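Local coordinates for guanylate kinase (Stenotrophomonas maltophilia, PDB 6WCT) that catalyses the phosphorylation of GMP by ATP to give GDP and ADP, and probably serves the recycling of GMP and, indirectly, cGMP, at the interface of chains A and B. Coordinates in Å, arbitrary orientation; residue numbers count along the deposited sequence, not the author numbering. Chains: chain A/B, Guanylate kinase.

The interface of chains A and B. Residues chain A 210, 213, 216-217, 221; chain B 140-141, 176, 184.
The C-terminal helix 214-221 of chain A, with the end of helix 206-212 and the intervening A:His213, lies across the other subunit, meeting the ends of strands 135-140 and 181-184 and the 3-10 helix 176-178. The patch is apolar, with no polar pair bridging it, and is part of a two-fold symmetric interface, so each contact recurs with the chains exchanged; the exchange of C-terminal helices suggests a dimer, although the crystal assembly alone does not establish one in solution. Of the residues in this patch, B:Phe176 loses the most surface to the partner chain, 64 Å². Its ring, raised by a chi1 of 85° that sets CG in the crowded position between backbone N and carbonyl carbon, points its far end into chain A. A:Lys210 contributes aliphatic chain rather than charge: CG lies in the plane of the phenyl ring at its edge, 3.6 Å from B:Phe176 CE2, the two side chains crossing obliquely. A:Ile217 crosses the phenylalanine at about a right angle and sets both branches on the same side of the ring plane, toward the outer rim, CG2 3.9 Å from B:Phe176 CZ and CD1 4.0 Å from B:Phe176 CE2. On the CE1 side, A:Leu221 CD2 approaches obliquely to 3.8 Å from B:Phe176 CE1. A:Ile217 also crosses B:Leu140 nearly perpendicularly, in a looser contact that links the phenylalanine to the second cluster, around B:Val184. There the valine divides its methyls between two partners. CG1, anti to the backbone N (chi1 177°), meets A:Leu216 CD2 tip to tip at 3.6 Å, and that leucine methyl also rests 3.7 Å from the carbonyl O of B:Pro141. The other methyl, B:Val184 CG2, points at one face of the A:His213 imidazole in a CH-pi contact, 3.6 Å above the centre of the ring.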
ATOM      1  N   LYS A 210     -15.223  -3.045   2.563  1.00 70.72           N
ATOM      2  CA  LYS A 210     -16.597  -3.500   2.380  1.00 69.04           C
ATOM      3  C   LYS A 210     -17.095  -4.224   3.623  1.00 71.22           C
ATOM      4  O   LYS A 210     -18.248  -4.055   4.020  1.00 69.52           O
ATOM      5  CB  LYS A 210     -16.705  -4.402   1.151  1.00 63.55           C
ATOM      6  CG  LYS A 210     -16.730  -3.637  -0.160  1.00 69.55           C
ATOM      7  CD  LYS A 210     -16.505  -4.547  -1.351  1.00 69.94           C
ATOM      8  CE  LYS A 210     -17.731  -5.371  -1.660  1.00 74.37           C
ATOM      9  NZ  LYS A 210     -17.482  -6.261  -2.819  1.00 78.25           N
ATOM     10  N   HIS A 213     -17.207  -1.592   6.858  1.00 69.93           N
ATOM     11  CA  HIS A 213     -18.249  -0.575   6.745  1.00 69.24           C
ATOM     12  C   HIS A 213     -19.464  -1.084   5.976  1.00 70.92           C
ATOM     13  O   HIS A 213     -20.135  -0.310   5.285  1.00 69.53           O
ATOM     14  CB  HIS A 213     -17.701   0.693   6.086  1.00 64.21           C
ATOM     15  CG  HIS A 213     -16.599   1.351   6.857  1.00 65.79           C
ATOM     16  ND1 HIS A 213     -15.265   1.105   6.608  1.00 63.39           N
ATOM     17  CD2 HIS A 213     -16.635   2.246   7.871  1.00 66.11           C
ATOM     18  CE1 HIS A 213     -14.525   1.825   7.431  1.00 57.79           C
ATOM     19  NE2 HIS A 213     -15.332   2.524   8.212  1.00 68.83           N
ATOM     20  N   LEU A 216     -22.668   0.884   6.733  1.00 77.47           N
ATOM     21  CA  LEU A 216     -22.626   2.219   6.142  1.00 78.04           C
ATOM     22  C   LEU A 216     -22.843   2.163   4.636  1.00 72.51           C
ATOM     23  O   LEU A 216     -23.623   2.950   4.083  1.00 73.04           O
ATOM     24  CB  LEU A 216     -21.294   2.891   6.459  1.00 75.60           C
ATOM     25  CG  LEU A 216     -21.078   4.214   5.730  1.00 72.16           C
ATOM     26  CD1 LEU A 216     -22.098   5.230   6.187  1.00 72.81           C
ATOM     27  CD2 LEU A 216     -19.674   4.715   5.973  1.00 73.56           C
ATOM     28  N   ILE A 217     -22.179   1.221   3.959  1.00 70.48           N
ATOM     29  CA  ILE A 217     -22.300   1.119   2.505  1.00 77.12           C
ATOM     30  C   ILE A 217     -23.735   0.783   2.122  1.00 85.39           C
ATOM     31  O   ILE A 217     -24.286   1.342   1.164  1.00 91.01           O
ATOM     32  CB  ILE A 217     -21.308   0.079   1.951  1.00 72.08           C
ATOM     33  CG1 ILE A 217     -19.872   0.562   2.131  1.00 65.13           C
ATOM     34  CG2 ILE A 217     -21.575  -0.180   0.475  1.00 76.27           C
ATOM     35  CD1 ILE A 217     -18.826  -0.534   1.921  1.00 64.32           C
ATOM     36  N   LEU A 221     -26.003   3.313  -0.386  1.00 80.07           N
ATOM     37  CA  LEU A 221     -26.392   2.860  -1.715  1.00 76.21           C
ATOM     38  C   LEU A 221     -27.871   2.519  -1.803  1.00 81.10           C
ATOM     39  O   LEU A 221     -28.357   2.166  -2.883  1.00 84.65           O
ATOM     40  CB  LEU A 221     -25.537   1.661  -2.141  1.00 72.04           C
ATOM     41  CG  LEU A 221     -24.226   1.993  -2.874  1.00 73.22           C
ATOM     42  CD1 LEU A 221     -23.465   3.156  -2.241  1.00 74.99           C
ATOM     43  CD2 LEU A 221     -23.327   0.767  -2.974  1.00 65.63           C
TER
ATOM     44  N   LEU B 140     -16.022   8.136   0.850  1.00 60.49           N
ATOM     45  CA  LEU B 140     -17.417   8.043   1.243  1.00 62.39           C
ATOM     46  C   LEU B 140     -17.714   8.968   2.417  1.00 71.08           C
ATOM     47  O   LEU B 140     -16.863   9.136   3.299  1.00 73.21           O
ATOM     48  CB  LEU B 140     -17.772   6.597   1.624  1.00 75.37           C
ATOM     49  CG  LEU B 140     -17.739   5.526   0.513  1.00 67.00           C
ATOM     50  CD1 LEU B 140     -18.055   4.139   1.083  1.00 65.57           C
ATOM     51  CD2 LEU B 140     -18.703   5.865  -0.616  1.00 68.64           C
ATOM     52  N   PRO B 141     -18.904   9.566   2.472  1.00 77.31           N
ATOM     53  CA  PRO B 141     -19.292  10.332   3.666  1.00 81.33           C
ATOM     54  C   PRO B 141     -19.519   9.400   4.843  1.00 85.90           C
ATOM     55  O   PRO B 141     -19.844   8.220   4.652  1.00 81.73           O
ATOM     56  CB  PRO B 141     -20.594  11.017   3.237  1.00 86.80           C
ATOM     57  CG  PRO B 141     -21.154  10.097   2.195  1.00 86.01           C
ATOM     58  CD  PRO B 141     -19.965   9.568   1.446  1.00 70.95           C
ATOM     59  N   PHE B 176     -18.147   2.535  -6.219  1.00 54.56           N
ATOM     60  CA  PHE B 176     -17.019   2.481  -5.293  1.00 54.85           C
ATOM     61  C   PHE B 176     -16.271   1.165  -5.427  1.00 65.48           C
ATOM     62  O   PHE B 176     -15.055   1.102  -5.191  1.00 62.17           O
ATOM     63  CB  PHE B 176     -17.510   2.654  -3.854  1.00 55.98           C
ATOM     64  CG  PHE B 176     -17.978   1.362  -3.224  1.00 58.13           C
ATOM     65  CD1 PHE B 176     -19.244   0.867  -3.492  1.00 59.57           C
ATOM     66  CD2 PHE B 176     -17.138   0.626  -2.399  1.00 61.12           C
ATOM     67  CE1 PHE B 176     -19.674  -0.328  -2.935  1.00 64.97           C
ATOM     68  CE2 PHE B 176     -17.562  -0.574  -1.840  1.00 61.55           C
ATOM     69  CZ  PHE B 176     -18.828  -1.048  -2.102  1.00 63.03           C
ATOM     70  N   VAL B 184     -13.469   6.227   4.378  1.00 52.13           N
ATOM     71  CA  VAL B 184     -14.675   6.796   4.970  1.00 55.71           C
ATOM     72  C   VAL B 184     -14.264   8.035   5.746  1.00 63.71           C
ATOM     73  O   VAL B 184     -13.520   7.940   6.730  1.00 63.28           O
ATOM     74  CB  VAL B 184     -15.392   5.792   5.885  1.00 60.78           C
ATOM     75  CG1 VAL B 184     -16.597   6.447   6.525  1.00 57.49           C
ATOM     76  CG2 VAL B 184     -15.826   4.577   5.097  1.00 68.85           C
TER